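Local coordinates for protein peptidoglycan-N-acetylmuramic acid deacetylase PdaA (Bacillus subtilis, PDB 1W1A) that removes the acetyl group from N-acetylmuramic acid residues of peptidoglycan, leading to muramic delta-lactam in the spore cortex, and is required for germination, at residues W181-V186 with P209-L214; Y63-N68 with K241-L246. All blocks are in the same frame, centred on the assembly; numbering follows the deposited sequence.

Interaction 1: residues W181-V186 with P209-L214; sequences WSVAFV and PGAIYL. With NDG (2-acetamido-2-deoxy-alpha-D-glucopyranose), chain E.
A short backbone bridge, V183 to Y213, joins W181-V186, in the loop between strand 177-178 and helix 196-205, to the buried strand 211-215. I212 O takes two donors: S182 N, at 2.8 Å and in the carbonyl plane, and V183 N, longer and 41° out of that plane. In return L214 N donates to V183 O over 2.8 Å. The S182 hydroxyl supplies a side-chain link, OG accepting from I212 N at 2.7 Å. Its chi1 of 71° sets OG between the backbone N and the carbonyl carbon, where the neighbouring strand and H208 can both reach it. V183 lies alongside Y213, with CG1 centred over one ring face at 3.8 Å, only 3° off the normal, and CG2 nearer CE1; A211 CB meets the ring edge in plane. The phenol OH bonds to M203 O, which ties the strand to helix 196-205. Replacing Y213 by an alanine would probably leave V183 without the ring beneath its methyls and the M203 carbonyl without this donor. Strand 211-215 belongs to the curled parallel sheet of the deformed beta/alpha barrel of polysaccharide deacetylases, which carries the NodB homology region, and L214 carries the contact toward the active site. Its CD2 sits over the five-membered ring of W181, 3.8 Å from the centroid, while CB packs on W181 CB. L214 CD2 also comes to 3.7 Å from O4 of the bound sugar, and the W181 ring lies close by. Farther along, a water lies within hydrogen-bonding distance of both F185 O and L214 O, spanning the segments where direct backbone bonding has ceased.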
ATOM      1  N   TRP A 181      -6.195  -1.458   2.690  1.00 28.37           N
ATOM      2  CA  TRP A 181      -5.810  -0.308   3.505  1.00 27.48           C
ATOM      3  C   TRP A 181      -6.948   0.141   4.400  1.00 30.05           C
ATOM      4  O   TRP A 181      -8.091  -0.254   4.207  1.00 31.69           O
ATOM      5  CB  TRP A 181      -5.374   0.850   2.603  1.00 27.14           C
ATOM      6  CG  TRP A 181      -6.431   1.305   1.661  1.00 27.39           C
ATOM      7  CD1 TRP A 181      -7.286   2.344   1.834  1.00 27.98           C
ATOM      8  CD2 TRP A 181      -6.773   0.706   0.402  1.00 30.03           C
ATOM      9  NE1 TRP A 181      -8.148   2.438   0.762  1.00 29.66           N
ATOM     10  CE2 TRP A 181      -7.854   1.443  -0.131  1.00 30.27           C
ATOM     11  CE3 TRP A 181      -6.269  -0.383  -0.328  1.00 30.67           C
ATOM     12  CZ2 TRP A 181      -8.444   1.126  -1.365  1.00 31.39           C
ATOM     13  CZ3 TRP A 181      -6.856  -0.700  -1.554  1.00 31.35           C
ATOM     14  CH2 TRP A 181      -7.935   0.056  -2.059  1.00 30.78           C
ATOM     15  N   SER A 182      -6.637   0.977   5.381  1.00 31.70           N
ATOM     16  CA  SER A 182      -7.650   1.432   6.318  1.00 32.54           C
ATOM     17  C   SER A 182      -7.731   2.950   6.344  1.00 32.40           C
ATOM     18  O   SER A 182      -8.634   3.516   6.956  1.00 30.44           O
ATOM     19  CB  SER A 182      -7.351   0.887   7.730  1.00 32.05           C
ATOM     20  OG  SER A 182      -6.218   1.521   8.307  1.00 32.12           O
ATOM     21  N   VAL A 183      -6.773   3.598   5.685  1.00 32.18           N
ATOM     22  CA  VAL A 183      -6.727   5.060   5.598  1.00 29.74           C
ATOM     23  C   VAL A 183      -6.307   5.459   4.189  1.00 31.00           C
ATOM     24  O   VAL A 183      -5.281   4.990   3.679  1.00 31.37           O
ATOM     25  CB  VAL A 183      -5.706   5.682   6.588  1.00 27.59           C
ATOM     26  CG1 VAL A 183      -5.533   7.186   6.291  1.00 23.21           C
ATOM     27  CG2 VAL A 183      -6.164   5.467   8.016  1.00 22.15           C
ATOM     28  N   ALA A 184      -7.110   6.319   3.570  1.00 29.56           N
ATOM     29  CA  ALA A 184      -6.847   6.821   2.228  1.00 30.63           C
ATOM     30  C   ALA A 184      -7.644   8.101   2.042  1.00 31.61           C
ATOM     31  O   ALA A 184      -8.615   8.342   2.752  1.00 32.65           O
ATOM     32  CB  ALA A 184      -7.270   5.796   1.177  1.00 29.75           C
ATOM     33  N   PHE A 185      -7.207   8.931   1.103  1.00 30.23           N
ATOM     34  CA  PHE A 185      -7.891  10.170   0.785  1.00 29.58           C
ATOM     35  C   PHE A 185      -7.450  10.560  -0.632  1.00 29.78           C
ATOM     36  O   PHE A 185      -6.615   9.864  -1.243  1.00 28.65           O
ATOM     37  CB  PHE A 185      -7.575  11.271   1.812  1.00 30.95           C
ATOM     38  CG  PHE A 185      -6.109  11.428   2.111  1.00 26.54           C
ATOM     39  CD1 PHE A 185      -5.473  10.555   2.979  1.00 26.53           C
ATOM     40  CD2 PHE A 185      -5.362  12.422   1.486  1.00 25.18           C
ATOM     41  CE1 PHE A 185      -4.094  10.668   3.224  1.00 28.76           C
ATOM     42  CE2 PHE A 185      -3.995  12.538   1.722  1.00 25.26           C
ATOM     43  CZ  PHE A 185      -3.362  11.661   2.591  1.00 25.68           C
ATOM     44  N   VAL A 186      -8.013  11.639  -1.165  1.00 27.04           N
ATOM     45  CA  VAL A 186      -7.690  12.040  -2.526  1.00 29.52           C
ATOM     46  C   VAL A 186      -6.410  12.839  -2.650  1.00 28.31           C
ATOM     47  O   VAL A 186      -6.427  14.058  -2.634  1.00 32.85           O
ATOM     48  CB  VAL A 186      -8.843  12.860  -3.173  1.00 29.39           C
ATOM     49  CG1 VAL A 186      -8.455  13.276  -4.590  1.00 24.76           C
ATOM     50  CG2 VAL A 186     -10.136  12.036  -3.194  1.00 27.29           C
ATOM     51  N   PRO A 209      -5.297   2.967  15.729  1.00 32.26           N
ATOM     52  CA  PRO A 209      -4.376   1.861  16.002  1.00 32.90           C
ATOM     53  C   PRO A 209      -4.487   0.796  14.922  1.00 32.33           C
ATOM     54  O   PRO A 209      -5.591   0.481  14.460  1.00 33.61           O
ATOM     55  CB  PRO A 209      -4.840   1.354  17.366  1.00 33.92           C
ATOM     56  CG  PRO A 209      -5.344   2.606  18.024  1.00 34.45           C
ATOM     57  CD  PRO A 209      -6.137   3.249  16.903  1.00 35.14           C
ATOM     58  N   GLY A 210      -3.344   0.248  14.529  1.00 31.11           N
ATOM     59  CA  GLY A 210      -3.313  -0.772  13.494  1.00 31.33           C
ATOM     60  C   GLY A 210      -3.623  -0.251  12.094  1.00 31.40           C
ATOM     61  O   GLY A 210      -3.753  -1.029  11.153  1.00 31.84           O
ATOM     62  N   ALA A 211      -3.726   1.065  11.949  1.00 30.47           N
ATOM     63  CA  ALA A 211      -4.055   1.662  10.656  1.00 31.15           C
ATOM     64  C   ALA A 211      -3.029   1.388   9.570  1.00 31.69           C
ATOM     65  O   ALA A 211      -1.820   1.452   9.802  1.00 33.50           O
ATOM     66  CB  ALA A 211      -4.242   3.181  10.805  1.00 28.85           C
ATOM     67  N   ILE A 212      -3.531   1.072   8.383  1.00 30.57           N
ATOM     68  CA  ILE A 212      -2.687   0.840   7.231  1.00 29.75           C
ATOM     69  C   ILE A 212      -2.999   1.962   6.257  1.00 29.79           C
ATOM     70  O   ILE A 212      -4.056   1.978   5.607  1.00 29.78           O
ATOM     71  CB  ILE A 212      -2.972  -0.510   6.541  1.00 30.28           C
ATOM     72  CG1 ILE A 212      -2.671  -1.664   7.502  1.00 30.42           C
ATOM     73  CG2 ILE A 212      -2.106  -0.639   5.268  1.00 27.04           C
ATOM     74  CD1 ILE A 212      -2.986  -3.032   6.906  1.00 26.94           C
ATOM     75  N   TYR A 213      -2.076   2.908   6.170  1.00 28.58           N
ATOM     76  CA  TYR A 213      -2.228   4.045   5.277  1.00 29.77           C
ATOM     77  C   TYR A 213      -1.898   3.696   3.837  1.00 29.87           C
ATOM     78  O   TYR A 213      -1.034   2.849   3.571  1.00 31.13           O
ATOM     79  CB  TYR A 213      -1.310   5.185   5.711  1.00 28.74           C
ATOM     80  CG  TYR A 213      -1.793   5.958   6.906  1.00 26.91           C
ATOM     81  CD1 TYR A 213      -2.442   5.319   7.961  1.00 24.10           C
ATOM     82  CD2 TYR A 213      -1.557   7.330   7.005  1.00 28.16           C
ATOM     83  CE1 TYR A 213      -2.844   6.018   9.073  1.00 21.75           C
ATOM     84  CE2 TYR A 213      -1.958   8.046   8.131  1.00 24.82           C
ATOM     85  CZ  TYR A 213      -2.604   7.381   9.155  1.00 23.30           C
ATOM     86  OH  TYR A 213      -3.042   8.090  10.249  1.00 22.23           O
ATOM     87  N   LEU A 214      -2.616   4.340   2.920  1.00 29.25           N
ATOM     88  CA  LEU A 214      -2.388   4.195   1.488  1.00 30.32           C
ATOM     89  C   LEU A 214      -2.188   5.618   0.997  1.00 28.92           C
ATOM     90  O   LEU A 214      -3.117   6.417   0.989  1.00 31.51           O
ATOM     91  CB  LEU A 214      -3.587   3.575   0.759  1.00 30.78           C
ATOM     92  CG  LEU A 214      -3.610   3.987  -0.725  1.00 29.75           C
ATOM     93  CD1 LEU A 214      -2.404   3.440  -1.428  1.00 32.80           C
ATOM     94  CD2 LEU A 214      -4.880   3.492  -1.393  1.00 36.86           C
TER
HETATM   95  C1  NDG E1261      -5.493   2.805  -8.452  1.00 46.51           C
HETATM   96  C2  NDG E1261      -4.528   3.502  -7.491  1.00 46.18           C
HETATM   97  C3  NDG E1261      -4.844   2.991  -6.093  1.00 46.50           C
HETATM   98  C4  NDG E1261      -6.311   3.341  -5.742  1.00 48.57           C
HETATM   99  C5  NDG E1261      -7.296   2.873  -6.842  1.00 50.17           C
HETATM  100  C6  NDG E1261      -8.664   3.511  -6.655  1.00 51.52           C
HETATM  101  C7  NDG E1261      -2.388   4.222  -8.330  1.00 47.19           C
HETATM  102  C8  NDG E1261      -1.139   3.823  -9.096  1.00 47.52           C
HETATM  103  O5  NDG E1261      -6.836   3.245  -8.170  1.00 46.74           O
HETATM  104  O3  NDG E1261      -3.946   3.562  -5.154  1.00 41.34           O
HETATM  105  O4  NDG E1261      -6.675   2.721  -4.513  1.00 49.08           O
HETATM  106  O6  NDG E1261      -8.547   4.912  -6.417  1.00 56.38           O
HETATM  107  O7  NDG E1261      -2.658   5.416  -8.182  1.00 46.69           O
HETATM  108  N2  NDG E1261      -3.146   3.240  -7.846  1.00 45.91           N
HETATM  109  O1  NDG E1261      -5.436   1.430  -8.246  1.00 40.72           O
HETATM  110  O   HOH W   1      -4.662   8.249  -0.451  1.00 27.54           O

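Interaction 2: residues Y63-N68 with K241-L246; sequences YLTFDN and KSIDDL. With NDG (2-acetamido-2-deoxy-alpha-D-glucopyranose), chain E.
K241 meets Y63 where the end of strand 239-241 runs alongside strand 61-68: its carbonyl O lies 3.2 Å from Y63 CA in a CA-H...O contact, and its CB rests near CE1 of the tyrosine ring. A water extends the link, accepting from L64 N and donating to K241 O. The lysine chain then runs extended away from the ring to salt bridges with E249 and E59. S242 turns the chain into helix 243-251. It is the N-cap of a capping box, in which OG accepts from D245 N at 3.1 Å and D245 OD2 receives S242 N at 3.0 Å, met from above the carboxylate plane. In the deformed beta/alpha barrel of this family, the turn leads from the last strand, 239-241, into the last helix, whose first turn packs near the start of strand 61-68. I243 reaches back with CD1, which touches Y63 CB and T65 CG2, each at 4.1 Å. One turn on from the cap, L246 crosses the tyrosine at about a right angle. With CG anti to the backbone N (chi1 -172°), its CD1 comes over the ring centre, 3.8 Å from the centroid, while CB packs against CE1. At the far end of the ring the Y63 hydroxyl is hydrogen-bonded to N56 N.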
ATOM      1  N   TYR A  63       1.085   1.603   9.730  1.00 33.25           N
ATOM      2  CA  TYR A  63       1.882   1.018   8.658  1.00 33.25           C
ATOM      3  C   TYR A  63       1.757   1.865   7.388  1.00 32.86           C
ATOM      4  O   TYR A  63       0.670   2.005   6.837  1.00 32.50           O
ATOM      5  CB  TYR A  63       1.389  -0.395   8.344  1.00 34.02           C
ATOM      6  CG  TYR A  63       1.180  -1.275   9.559  1.00 36.10           C
ATOM      7  CD1 TYR A  63       2.228  -2.026  10.099  1.00 36.13           C
ATOM      8  CD2 TYR A  63      -0.066  -1.346  10.175  1.00 35.04           C
ATOM      9  CE1 TYR A  63       2.035  -2.823  11.226  1.00 36.67           C
ATOM     10  CE2 TYR A  63      -0.271  -2.136  11.302  1.00 35.67           C
ATOM     11  CZ  TYR A  63       0.779  -2.873  11.824  1.00 37.01           C
ATOM     12  OH  TYR A  63       0.566  -3.642  12.946  1.00 33.96           O
ATOM     13  N   LEU A  64       2.858   2.425   6.912  1.00 29.41           N
ATOM     14  CA  LEU A  64       2.782   3.230   5.702  1.00 29.86           C
ATOM     15  C   LEU A  64       2.957   2.421   4.418  1.00 30.16           C
ATOM     16  O   LEU A  64       3.923   1.656   4.275  1.00 30.47           O
ATOM     17  CB  LEU A  64       3.830   4.339   5.737  1.00 27.14           C
ATOM     18  CG  LEU A  64       3.776   5.237   6.969  1.00 28.59           C
ATOM     19  CD1 LEU A  64       4.710   6.398   6.755  1.00 26.18           C
ATOM     20  CD2 LEU A  64       2.341   5.729   7.212  1.00 30.23           C
ATOM     21  N   THR A  65       2.012   2.584   3.494  1.00 27.76           N
ATOM     22  CA  THR A  65       2.078   1.909   2.206  1.00 26.92           C
ATOM     23  C   THR A  65       1.804   2.968   1.153  1.00 28.07           C
ATOM     24  O   THR A  65       1.084   3.939   1.403  1.00 26.38           O
ATOM     25  CB  THR A  65       1.000   0.789   2.036  1.00 28.98           C
ATOM     26  OG1 THR A  65      -0.237   1.370   1.599  1.00 26.95           O
ATOM     27  CG2 THR A  65       0.770   0.039   3.350  1.00 28.81           C
ATOM     28  N   PHE A  66       2.375   2.770  -0.026  1.00 28.38           N
ATOM     29  CA  PHE A  66       2.184   3.688  -1.132  1.00 26.81           C
ATOM     30  C   PHE A  66       1.831   2.905  -2.398  1.00 27.70           C
ATOM     31  O   PHE A  66       2.174   1.734  -2.513  1.00 26.17           O
ATOM     32  CB  PHE A  66       3.470   4.474  -1.387  1.00 25.28           C
ATOM     33  CG  PHE A  66       3.980   5.220  -0.192  1.00 25.17           C
ATOM     34  CD1 PHE A  66       4.701   4.560   0.808  1.00 28.18           C
ATOM     35  CD2 PHE A  66       3.771   6.595  -0.075  1.00 24.86           C
ATOM     36  CE1 PHE A  66       5.213   5.271   1.905  1.00 28.97           C
ATOM     37  CE2 PHE A  66       4.274   7.313   1.015  1.00 24.15           C
ATOM     38  CZ  PHE A  66       4.996   6.654   2.004  1.00 22.62           C
ATOM     39  N   ASP A  67       1.121   3.549  -3.326  1.00 27.75           N
ATOM     40  CA  ASP A  67       0.796   2.942  -4.620  1.00 27.48           C
ATOM     41  C   ASP A  67       1.538   3.845  -5.598  1.00 28.16           C
ATOM     42  O   ASP A  67       1.388   5.066  -5.550  1.00 29.08           O
ATOM     43  CB  ASP A  67      -0.706   2.993  -4.931  1.00 29.89           C
ATOM     44  CG  ASP A  67      -1.516   1.972  -4.133  1.00 34.73           C
ATOM     45  OD1 ASP A  67      -0.915   1.124  -3.436  1.00 35.57           O
ATOM     46  OD2 ASP A  67      -2.763   2.022  -4.208  1.00 35.11           O
ATOM     47  N   ASN A  68       2.341   3.264  -6.478  1.00 27.05           N
ATOM     48  CA  ASN A  68       3.106   4.063  -7.422  1.00 27.98           C
ATOM     49  C   ASN A  68       2.868   3.652  -8.855  1.00 29.44           C
ATOM     50  O   ASN A  68       3.352   2.609  -9.295  1.00 31.58           O
ATOM     51  CB  ASN A  68       4.586   3.960  -7.061  1.00 29.63           C
ATOM     52  CG  ASN A  68       4.872   4.556  -5.694  1.00 33.81           C
ATOM     53  OD1 ASN A  68       5.247   5.735  -5.576  1.00 34.65           O
ATOM     54  ND2 ASN A  68       4.653   3.760  -4.648  1.00 27.31           N
ATOM     55  N   LYS A 241       5.373   0.857  11.689  1.00 34.91           N
ATOM     56  CA  LYS A 241       5.919  -0.450  11.353  1.00 33.26           C
ATOM     57  C   LYS A 241       5.654  -0.807   9.889  1.00 31.86           C
ATOM     58  O   LYS A 241       4.804  -0.204   9.228  1.00 28.59           O
ATOM     59  CB  LYS A 241       5.329  -1.503  12.293  1.00 33.11           C
ATOM     60  CG  LYS A 241       5.758  -1.290  13.736  1.00 32.72           C
ATOM     61  CD  LYS A 241       5.187  -2.335  14.673  1.00 35.02           C
ATOM     62  CE  LYS A 241       5.750  -2.179  16.095  1.00 35.43           C
ATOM     63  NZ  LYS A 241       5.371  -3.327  16.992  1.00 33.46           N
ATOM     64  N   SER A 242       6.392  -1.788   9.387  1.00 30.74           N
ATOM     65  CA  SER A 242       6.244  -2.208   7.996  1.00 29.46           C
ATOM     66  C   SER A 242       5.286  -3.385   7.826  1.00 28.61           C
ATOM     67  O   SER A 242       4.916  -4.057   8.782  1.00 27.71           O
ATOM     68  CB  SER A 242       7.602  -2.599   7.424  1.00 27.70           C
ATOM     69  OG  SER A 242       8.048  -3.807   8.006  1.00 27.74           O
ATOM     70  N   ILE A 243       4.893  -3.637   6.588  1.00 29.40           N
ATOM     71  CA  ILE A 243       4.001  -4.740   6.309  1.00 29.48           C
ATOM     72  C   ILE A 243       4.699  -6.048   6.665  1.00 29.72           C
ATOM     73  O   ILE A 243       4.042  -7.014   7.061  1.00 27.56           O
ATOM     74  CB  ILE A 243       3.554  -4.727   4.838  1.00 27.91           C
ATOM     75  CG1 ILE A 243       2.671  -3.498   4.600  1.00 30.03           C
ATOM     76  CG2 ILE A 243       2.846  -6.035   4.487  1.00 29.04           C
ATOM     77  CD1 ILE A 243       1.494  -3.367   5.571  1.00 25.76           C
ATOM     78  N   ASP A 244       6.027  -6.086   6.530  1.00 30.45           N
ATOM     79  CA  ASP A 244       6.749  -7.300   6.912  1.00 31.15           C
ATOM     80  C   ASP A 244       6.618  -7.451   8.432  1.00 30.48           C
ATOM     81  O   ASP A 244       6.382  -8.552   8.933  1.00 31.14           O
ATOM     82  CB  ASP A 244       8.230  -7.231   6.524  1.00 30.50           C
ATOM     83  CG  ASP A 244       8.488  -7.716   5.110  1.00 32.75           C
ATOM     84  OD1 ASP A 244       7.666  -8.489   4.571  1.00 33.82           O
ATOM     85  OD2 ASP A 244       9.529  -7.340   4.532  1.00 35.43           O
ATOM     86  N   ASP A 245       6.772  -6.350   9.168  1.00 29.64           N
ATOM     87  CA  ASP A 245       6.627  -6.400  10.623  1.00 29.67           C
ATOM     88  C   ASP A 245       5.203  -6.882  10.964  1.00 31.52           C
ATOM     89  O   ASP A 245       5.017  -7.733  11.831  1.00 33.67           O
ATOM     90  CB  ASP A 245       6.855  -5.019  11.260  1.00 29.86           C
ATOM     91  CG  ASP A 245       8.268  -4.480  11.039  1.00 28.05           C
ATOM     92  OD1 ASP A 245       9.215  -5.275  10.866  1.00 27.28           O
ATOM     93  OD2 ASP A 245       8.435  -3.242  11.061  1.00 28.39           O
ATOM     94  N   LEU A 246       4.200  -6.337  10.279  1.00 30.78           N
ATOM     95  CA  LEU A 246       2.805  -6.720  10.521  1.00 29.44           C
ATOM     96  C   LEU A 246       2.659  -8.229  10.384  1.00 31.35           C
ATOM     97  O   LEU A 246       2.045  -8.890  11.238  1.00 31.19           O
ATOM     98  CB  LEU A 246       1.879  -6.028   9.511  1.00 26.26           C
ATOM     99  CG  LEU A 246       0.359  -6.143   9.693  1.00 24.20           C
ATOM    100  CD1 LEU A 246      -0.308  -5.139   8.802  1.00 25.45           C
ATOM    101  CD2 LEU A 246      -0.130  -7.537   9.371  1.00 25.02           C
TER
HETATM  102  C1  NDG E1261      -5.493   2.805  -8.452  1.00 46.51           C
HETATM  103  C2  NDG E1261      -4.528   3.502  -7.491  1.00 46.18           C
HETATM  104  C3  NDG E1261      -4.844   2.991  -6.093  1.00 46.50           C
HETATM  105  C4  NDG E1261      -6.311   3.341  -5.742  1.00 48.57           C
HETATM  106  C5  NDG E1261      -7.296   2.873  -6.842  1.00 50.17           C
HETATM  107  C6  NDG E1261      -8.664   3.511  -6.655  1.00 51.52           C
HETATM  108  C7  NDG E1261      -2.388   4.222  -8.330  1.00 47.19           C
HETATM  109  C8  NDG E1261      -1.139   3.823  -9.096  1.00 47.52           C
HETATM  110  O5  NDG E1261      -6.836   3.245  -8.170  1.00 46.74           O
HETATM  111  O3  NDG E1261      -3.946   3.562  -5.154  1.00 41.34           O
HETATM  112  O4  NDG E1261      -6.675   2.721  -4.513  1.00 49.08           O
HETATM  113  O6  NDG E1261      -8.547   4.912  -6.417  1.00 56.38           O
HETATM  114  O7  NDG E1261      -2.658   5.416  -8.182  1.00 46.69           O
HETATM  115  N2  NDG E1261      -3.146   3.240  -7.846  1.00 45.91           N
HETATM  116  O1  NDG E1261      -5.436   1.430  -8.246  1.00 40.72           O
HETATM  117  O   HOH W   2       5.505   2.256   8.109  1.00 34.12           O

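How the interactions relate
The two contacts lie about 10 Å apart, centre to centre, and share one parallel sheet, in which strand 61-68 pairs with both 211-215 and 239-241. In sequence, interaction 2 joins an early strand to the last helix, and both segments of interaction 1 fall between its halves. They meet directly: A211 O and Y213 O probably accept hydrogen bonds from Y63 N and T65 OG1, and the CG2 methyls of I212 and T65 pack together. Toward the ligand, L214 lies beside D67, the probable proton acceptor. Strand 61-68 thus connects the terminal helix at one end with the sugar-binding site at the other.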